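Side-chain contacts in cellulase (Xanthomonas axonopodis pv. citri, PDB 4W7W), which probably hydrolyses beta-1,4-glucosidic bonds in cellulose as a glycoside hydrolase family 5 enzyme and here holds cello-oligosaccharide: residues 298-302 against 303-307; 56-60 against 61-65. All blocks are in the same frame, centred on the assembly; numbering follows the deposited sequence. Where two conformers were deposited one is given.

Both contacts are local, each within one continuous piece of chain at a junction of the (beta/alpha)8 barrel. Interaction 1 lies where strand 293-301 runs out into a loop, and the indoles of Trp299 and Trp305 line the glycan pocket. Interaction 2 lies at the end of helix 52-60, where the chain turns toward strand 65-70. Both run from interior to surface, from buried Trp299 to exposed Ala303 and from buried Phe58 and Met63 to exposed Gly60. Interaction 1 pairs tryptophan rings next to bound sugar with an indole-to-carbonyl bond, and a water bridges its loop side; interaction 2 combines backbone capping with lysine over tyrosine and methionine beside phenylalanine. Ala301 CB meets Phe58 CZ at 3.3 Å.

Interaction 1: 298-302 against 303-307; sequences WWAAG and AWWKP. With BGC (beta-D-glucopyranose), chain B.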
loop_
_atom_site.group_PDB
_atom_site.type_symbol
_atom_site.label_atom_id
_atom_site.label_comp_id
_atom_site.label_asym_id
_atom_site.label_seq_id
_atom_site.Cartn_x
_atom_site.Cartn_y
_atom_site.Cartn_z
ATOM N N TRP A 298 -6.430 -5.485 -1.220
ATOM C CA TRP A 298 -5.979 -6.870 -1.112
ATOM C C TRP A 298 -4.645 -7.080 -1.822
ATOM O O TRP A 298 -4.408 -6.513 -2.895
ATOM C CB TRP A 298 -7.031 -7.738 -1.785
ATOM C CG TRP A 298 -6.686 -9.179 -1.952
ATOM C CD1 TRP A 298 -6.015 -9.740 -2.994
ATOM C CD2 TRP A 298 -6.997 -10.241 -1.056
ATOM N NE1 TRP A 298 -5.907 -11.095 -2.821
ATOM C CE2 TRP A 298 -6.508 -11.436 -1.634
ATOM C CE3 TRP A 298 -7.676 -10.319 0.155
ATOM C CZ2 TRP A 298 -6.702 -12.692 -1.040
ATOM C CZ3 TRP A 298 -7.853 -11.556 0.738
ATOM C CH2 TRP A 298 -7.370 -12.721 0.138
ATOM N N TRP A 299 -3.802 -7.926 -1.258
ATOM C CA TRP A 299 -2.576 -8.372 -1.906
ATOM C C TRP A 299 -2.805 -9.804 -2.394
ATOM O O TRP A 299 -2.922 -10.695 -1.565
ATOM C CB TRP A 299 -1.380 -8.334 -0.944
ATOM C CG TRP A 299 -0.120 -8.675 -1.689
ATOM C CD1 TRP A 299 0.347 -9.929 -1.964
ATOM C CD2 TRP A 299 0.727 -7.770 -2.380
ATOM N NE1 TRP A 299 1.464 -9.852 -2.758
ATOM C CE2 TRP A 299 1.710 -8.535 -3.038
ATOM C CE3 TRP A 299 0.744 -6.387 -2.522
ATOM C CZ2 TRP A 299 2.715 -7.949 -3.812
ATOM C CZ3 TRP A 299 1.725 -5.801 -3.305
ATOM C CH2 TRP A 299 2.700 -6.578 -3.929
ATOM N N ALA A 300 -2.860 -10.075 -3.703
ATOM C CA ALA A 300 -2.683 -9.151 -4.824
ATOM C C ALA A 300 -3.301 -9.758 -6.071
ATOM O O ALA A 300 -3.662 -10.938 -6.113
ATOM C CB ALA A 300 -1.202 -8.897 -5.082
ATOM N N ALA A 301 -3.362 -8.937 -7.110
ATOM C CA ALA A 301 -3.598 -9.384 -8.461
ATOM C C ALA A 301 -2.437 -8.930 -9.331
ATOM O O ALA A 301 -1.364 -8.593 -8.815
ATOM C CB ALA A 301 -4.959 -8.914 -8.950
ATOM N N GLY A 302 -2.654 -8.926 -10.633
ATOM C CA GLY A 302 -1.569 -8.759 -11.591
ATOM C C GLY A 302 -1.317 -10.053 -12.338
ATOM O O GLY A 302 -1.578 -11.139 -11.826
ATOM N N ALA A 303 -0.780 -9.924 -13.547
ATOM C CA ALA A 303 -0.695 -11.039 -14.479
ATOM C C ALA A 303 0.517 -11.953 -14.300
ATOM O O ALA A 303 0.632 -12.931 -15.028
ATOM C CB ALA A 303 -0.704 -10.503 -15.906
ATOM N N TRP A 304 1.425 -11.649 -13.384
ATOM C CA TRP A 304 2.677 -12.379 -13.254
ATOM C C TRP A 304 2.807 -13.271 -11.997
ATOM O O TRP A 304 3.916 -13.660 -11.617
ATOM C CB TRP A 304 3.836 -11.387 -13.339
ATOM C CG TRP A 304 4.203 -10.968 -14.734
ATOM C CD1 TRP A 304 3.448 -11.061 -15.873
ATOM C CD2 TRP A 304 5.436 -10.364 -15.128
ATOM N NE1 TRP A 304 4.145 -10.563 -16.949
ATOM C CE2 TRP A 304 5.372 -10.140 -16.519
ATOM C CE3 TRP A 304 6.596 -10.020 -14.445
ATOM C CZ2 TRP A 304 6.428 -9.574 -17.233
ATOM C CZ3 TRP A 304 7.643 -9.451 -15.151
ATOM C CH2 TRP A 304 7.549 -9.240 -16.530
ATOM N N TRP A 305 1.693 -13.615 -11.364
ATOM C CA TRP A 305 1.726 -14.606 -10.282
ATOM C C TRP A 305 1.709 -16.030 -10.836
ATOM O O TRP A 305 1.009 -16.316 -11.800
ATOM C CB TRP A 305 0.548 -14.405 -9.338
ATOM C CG TRP A 305 0.598 -13.083 -8.638
ATOM C CD1 TRP A 305 -0.245 -12.022 -8.814
ATOM C CD2 TRP A 305 1.568 -12.677 -7.672
ATOM N NE1 TRP A 305 0.140 -10.987 -8.004
ATOM C CE2 TRP A 305 1.247 -11.362 -7.290
ATOM C CE3 TRP A 305 2.662 -13.300 -7.075
ATOM C CZ2 TRP A 305 1.992 -10.653 -6.337
ATOM C CZ3 TRP A 305 3.409 -12.590 -6.140
ATOM C CH2 TRP A 305 3.069 -11.279 -5.780
ATOM N N LYS A 306 2.490 -16.917 -10.218
ATOM C CA LYS A 306 2.552 -18.332 -10.626
ATOM C C LYS A 306 1.292 -19.067 -10.175
ATOM O O LYS A 306 0.629 -18.626 -9.234
ATOM C CB LYS A 306 3.782 -19.034 -10.034
ATOM C CG LYS A 306 5.122 -18.444 -10.457
ATOM C CD LYS A 306 6.260 -19.439 -10.288
ATOM C CE LYS A 306 7.511 -18.794 -9.710
ATOM N NZ LYS A 306 7.407 -18.632 -8.232
ATOM N N PRO A 307 0.964 -20.197 -10.830
ATOM C CA PRO A 307 -0.269 -20.936 -10.531
ATOM C C PRO A 307 -0.483 -21.254 -9.050
ATOM O O PRO A 307 -1.619 -21.262 -8.578
ATOM C CB PRO A 307 -0.101 -22.230 -11.334
ATOM C CG PRO A 307 0.747 -21.839 -12.488
ATOM C CD PRO A 307 1.707 -20.820 -11.945
HETATM C C2 BGC B . 5.606 -12.264 -2.820
HETATM C C3 BGC B . 6.835 -12.347 -3.726
HETATM C C4 BGC B . 6.846 -11.262 -4.803
HETATM C C5 BGC B . 6.530 -9.907 -4.194
HETATM C C6 BGC B . 6.303 -8.852 -5.264
HETATM C C1 BGC B . 5.432 -10.850 -2.288
HETATM O O1 BGC B . 4.223 -10.724 -1.523
HETATM O O2 BGC B . 5.739 -13.180 -1.722
HETATM O O3 BGC B . 6.886 -13.653 -4.314
HETATM O O4 BGC B . 8.141 -11.145 -5.389
HETATM O O5 BGC B . 5.343 -9.979 -3.402
HETATM O O6 BGC B . 6.215 -7.604 -4.618
HETATM O O HOH W 1 -1.140 -13.754 -12.358
#
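Gly302, with phi 110°, follows the end of the last strand of the (beta/alpha)8 barrel, and the chain then curves through Ala303 and Trp304, which brings the edge of the Trp305 ring to Trp299 and Ala301. A cis peptide bond joins Trp299 to Ala300 at the end of this strand, a hallmark of family 5 and related glycoside hydrolases. The Trp305 indole reaches back with its CG anti to its own carbonyl carbon (chi1 -64°), and NE1 donates to Ala301 O at 2.9 Å. The acceptor lies near the indole plane, while the donor stands well above the carbonyl plane; this bond, with Tyr309 stacked on the ring and Phe34 edge-to-face with it, restrains the indole's rotation. The Trp299 and Trp305 side chains cross at about a right angle and their ring planes meet at 77°, an oblique pair with Trp299 NE1 3.7 Å from Trp305 CZ2. Ala300 CB touches both rings, over the rim of one Trp299 face and 3.9 Å from Trp305 CZ2. Both rings border a bound glucose: Trp299 CZ2 approaches its O5 at 3.3 Å, and the same oxygen sits at the edge of Trp305. Glu33 OE2 hydrogen-bonds the sugar. On the loop side one water bridges the turn, donating to Gly302 O at 2.7 Å and accepting from Trp305 N at 3.0 Å.

Interaction 2: 56-60 against 61-65; sequences SYFAG and KGMNT
Lys61 crosses the Tyr57 side chain obliquely, and Met63 comes beside the Phe58 ring, so two side chains from the end of helix 52-60 each meet a residue that follows it. The lysine bends at chi2 (-53°), which lays its chain across the tyrosine: CG stands above one face of the ring near its rim, and CE comes to the hydroxyl end, 3.5 Å from Tyr57 OH. Their polar ends converge on Asp321, which forms a salt bridge with Lys61 NZ and accepts a hydrogen bond from Tyr57 OH. Phe58 turns its ring so that one face receives Tyr57 CD2 over its centre. In the conformer described, Met63 is extended beyond CG and SD lies 3.9 Å from Phe58 CD1. This Met-aromatic contact is oblique, with the sulfur 69° off the ring normal; Met63 has a second conformer, so the contact may not be constant.

A Schellman motif ends the helix and sets Lys61 and Met63 beside its last turn. Gly62 takes a positive phi of 96°, a conformation in which a CB would press against the preceding carbonyl oxygen. Met63 N donates to Phe58 O at 3.0 Å and Gly62 N to Ala59 O at 2.9 Å, closing the last turn. Lys61 N adds weak bonds to both Tyr57 O and Phe58 O. A CA-H...O contact, Ala59 CA to Met63 O at 3.5 Å, accompanies the close approach of the emerging chain.

Beyond this cap the chain leads into strand 65-70 of the barrel wall. Phe58 and Met63 both pack on Val27 of the adjoining strand 24-29, while Met325 of helix 325-328 touches Tyr57, Phe58 and Met63, wedging the helix end between barrel and C-terminal helix.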
loop_
_atom_site.group_PDB
_atom_site.type_symbol
_atom_site.label_atom_id
_atom_site.label_comp_id
_atom_site.label_asym_id
_atom_site.label_seq_id
_atom_site.Cartn_x
_atom_site.Cartn_y
_atom_site.Cartn_z
ATOM N N SER A 56 -10.507 -2.749 -15.644
ATOM C CA SER A 56 -11.931 -2.943 -15.907
ATOM C C SER A 56 -12.480 -4.197 -15.213
ATOM O O SER A 56 -13.605 -4.183 -14.734
ATOM C CB SER A 56 -12.232 -2.945 -17.404
ATOM O OG SER A 56 -11.464 -3.889 -18.092
ATOM N N TYR A 57 -11.694 -5.261 -15.146
ATOM C CA TYR A 57 -12.128 -6.466 -14.439
ATOM C C TYR A 57 -12.428 -6.137 -12.980
ATOM O O TYR A 57 -13.504 -6.470 -12.463
ATOM C CB TYR A 57 -11.073 -7.570 -14.505
ATOM C CG TYR A 57 -11.444 -8.731 -13.608
ATOM C CD1 TYR A 57 -12.385 -9.666 -14.000
ATOM C CD2 TYR A 57 -10.893 -8.849 -12.340
ATOM C CE1 TYR A 57 -12.748 -10.703 -13.160
ATOM C CE2 TYR A 57 -11.252 -9.878 -11.496
ATOM C CZ TYR A 57 -12.176 -10.805 -11.900
ATOM O OH TYR A 57 -12.496 -11.828 -11.024
ATOM N N PHE A 58 -11.505 -5.473 -12.304
ATOM C CA PHE A 58 -11.734 -5.193 -10.886
ATOM C C PHE A 58 -12.847 -4.178 -10.677
ATOM O O PHE A 58 -13.615 -4.301 -9.740
ATOM C CB PHE A 58 -10.412 -4.849 -10.176
ATOM C CG PHE A 58 -9.527 -6.052 -10.057
ATOM C CD1 PHE A 58 -9.911 -7.093 -9.208
ATOM C CD2 PHE A 58 -8.409 -6.242 -10.859
ATOM C CE1 PHE A 58 -9.187 -8.262 -9.149
ATOM C CE2 PHE A 58 -7.684 -7.415 -10.810
ATOM C CZ PHE A 58 -8.084 -8.439 -9.964
ATOM N N ALA A 59 -12.965 -3.192 -11.565
ATOM C CA ALA A 59 -14.095 -2.273 -11.498
ATOM C C ALA A 59 -15.412 -3.025 -11.597
ATOM O O ALA A 59 -16.374 -2.693 -10.897
ATOM C CB ALA A 59 -14.014 -1.228 -12.579
ATOM N N GLY A 60 -15.466 -4.030 -12.463
ATOM C CA GLY A 60 -16.673 -4.844 -12.639
ATOM C C GLY A 60 -17.045 -5.661 -11.423
ATOM O O GLY A 60 -18.189 -6.049 -11.267
ATOM N N LYS A 61 -16.084 -5.895 -10.536
ATOM C CA LYS A 61 -16.328 -6.544 -9.253
ATOM C C LYS A 61 -16.636 -5.566 -8.143
ATOM O O LYS A 61 -16.773 -5.990 -6.995
ATOM C CB LYS A 61 -15.118 -7.384 -8.865
ATOM C CG LYS A 61 -14.842 -8.512 -9.824
ATOM C CD LYS A 61 -16.095 -9.342 -10.000
ATOM C CE LYS A 61 -15.826 -10.661 -10.661
ATOM N NZ LYS A 61 -17.101 -11.421 -10.736
ATOM N N GLY A 62 -16.736 -4.274 -8.466
ATOM C CA GLY A 62 -17.108 -3.267 -7.477
ATOM C C GLY A 62 -15.936 -2.549 -6.850
ATOM O O GLY A 62 -16.123 -1.746 -5.944
ATOM N N MET A 63 -14.741 -2.802 -7.338
ATOM C CA MET A 63 -13.596 -2.215 -6.699
ATOM C C MET A 63 -13.222 -0.900 -7.312
ATOM O O MET A 63 -13.010 -0.794 -8.527
ATOM C CB MET A 63 -12.474 -3.186 -6.739
ATOM C CG MET A 63 -12.820 -4.332 -5.834
ATOM S SD MET A 63 -11.594 -5.575 -6.068
ATOM C CE MET A 63 -11.985 -6.653 -4.696
ATOM N N ASN A 64 -13.155 0.111 -6.456
ATOM C CA ASN A 64 -12.897 1.469 -6.901
ATOM C C ASN A 64 -11.494 1.940 -6.638
ATOM O O ASN A 64 -11.212 3.107 -6.857
ATOM C CB ASN A 64 -13.900 2.446 -6.278
ATOM C CG ASN A 64 -13.629 2.707 -4.817
ATOM O OD1 ASN A 64 -12.862 1.980 -4.185
ATOM N ND2 ASN A 64 -14.227 3.758 -4.286
ATOM N N THR A 65 -10.592 1.056 -6.194
ATOM C CA THR A 65 -9.247 1.478 -5.816
ATOM C C THR A 65 -8.233 0.449 -6.274
ATOM O O THR A 65 -8.410 -0.749 -6.059
ATOM C CB THR A 65 -9.137 1.671 -4.293
ATOM O OG1 THR A 65 -10.103 2.639 -3.877
ATOM C CG2 THR A 65 -7.775 2.187 -3.882
#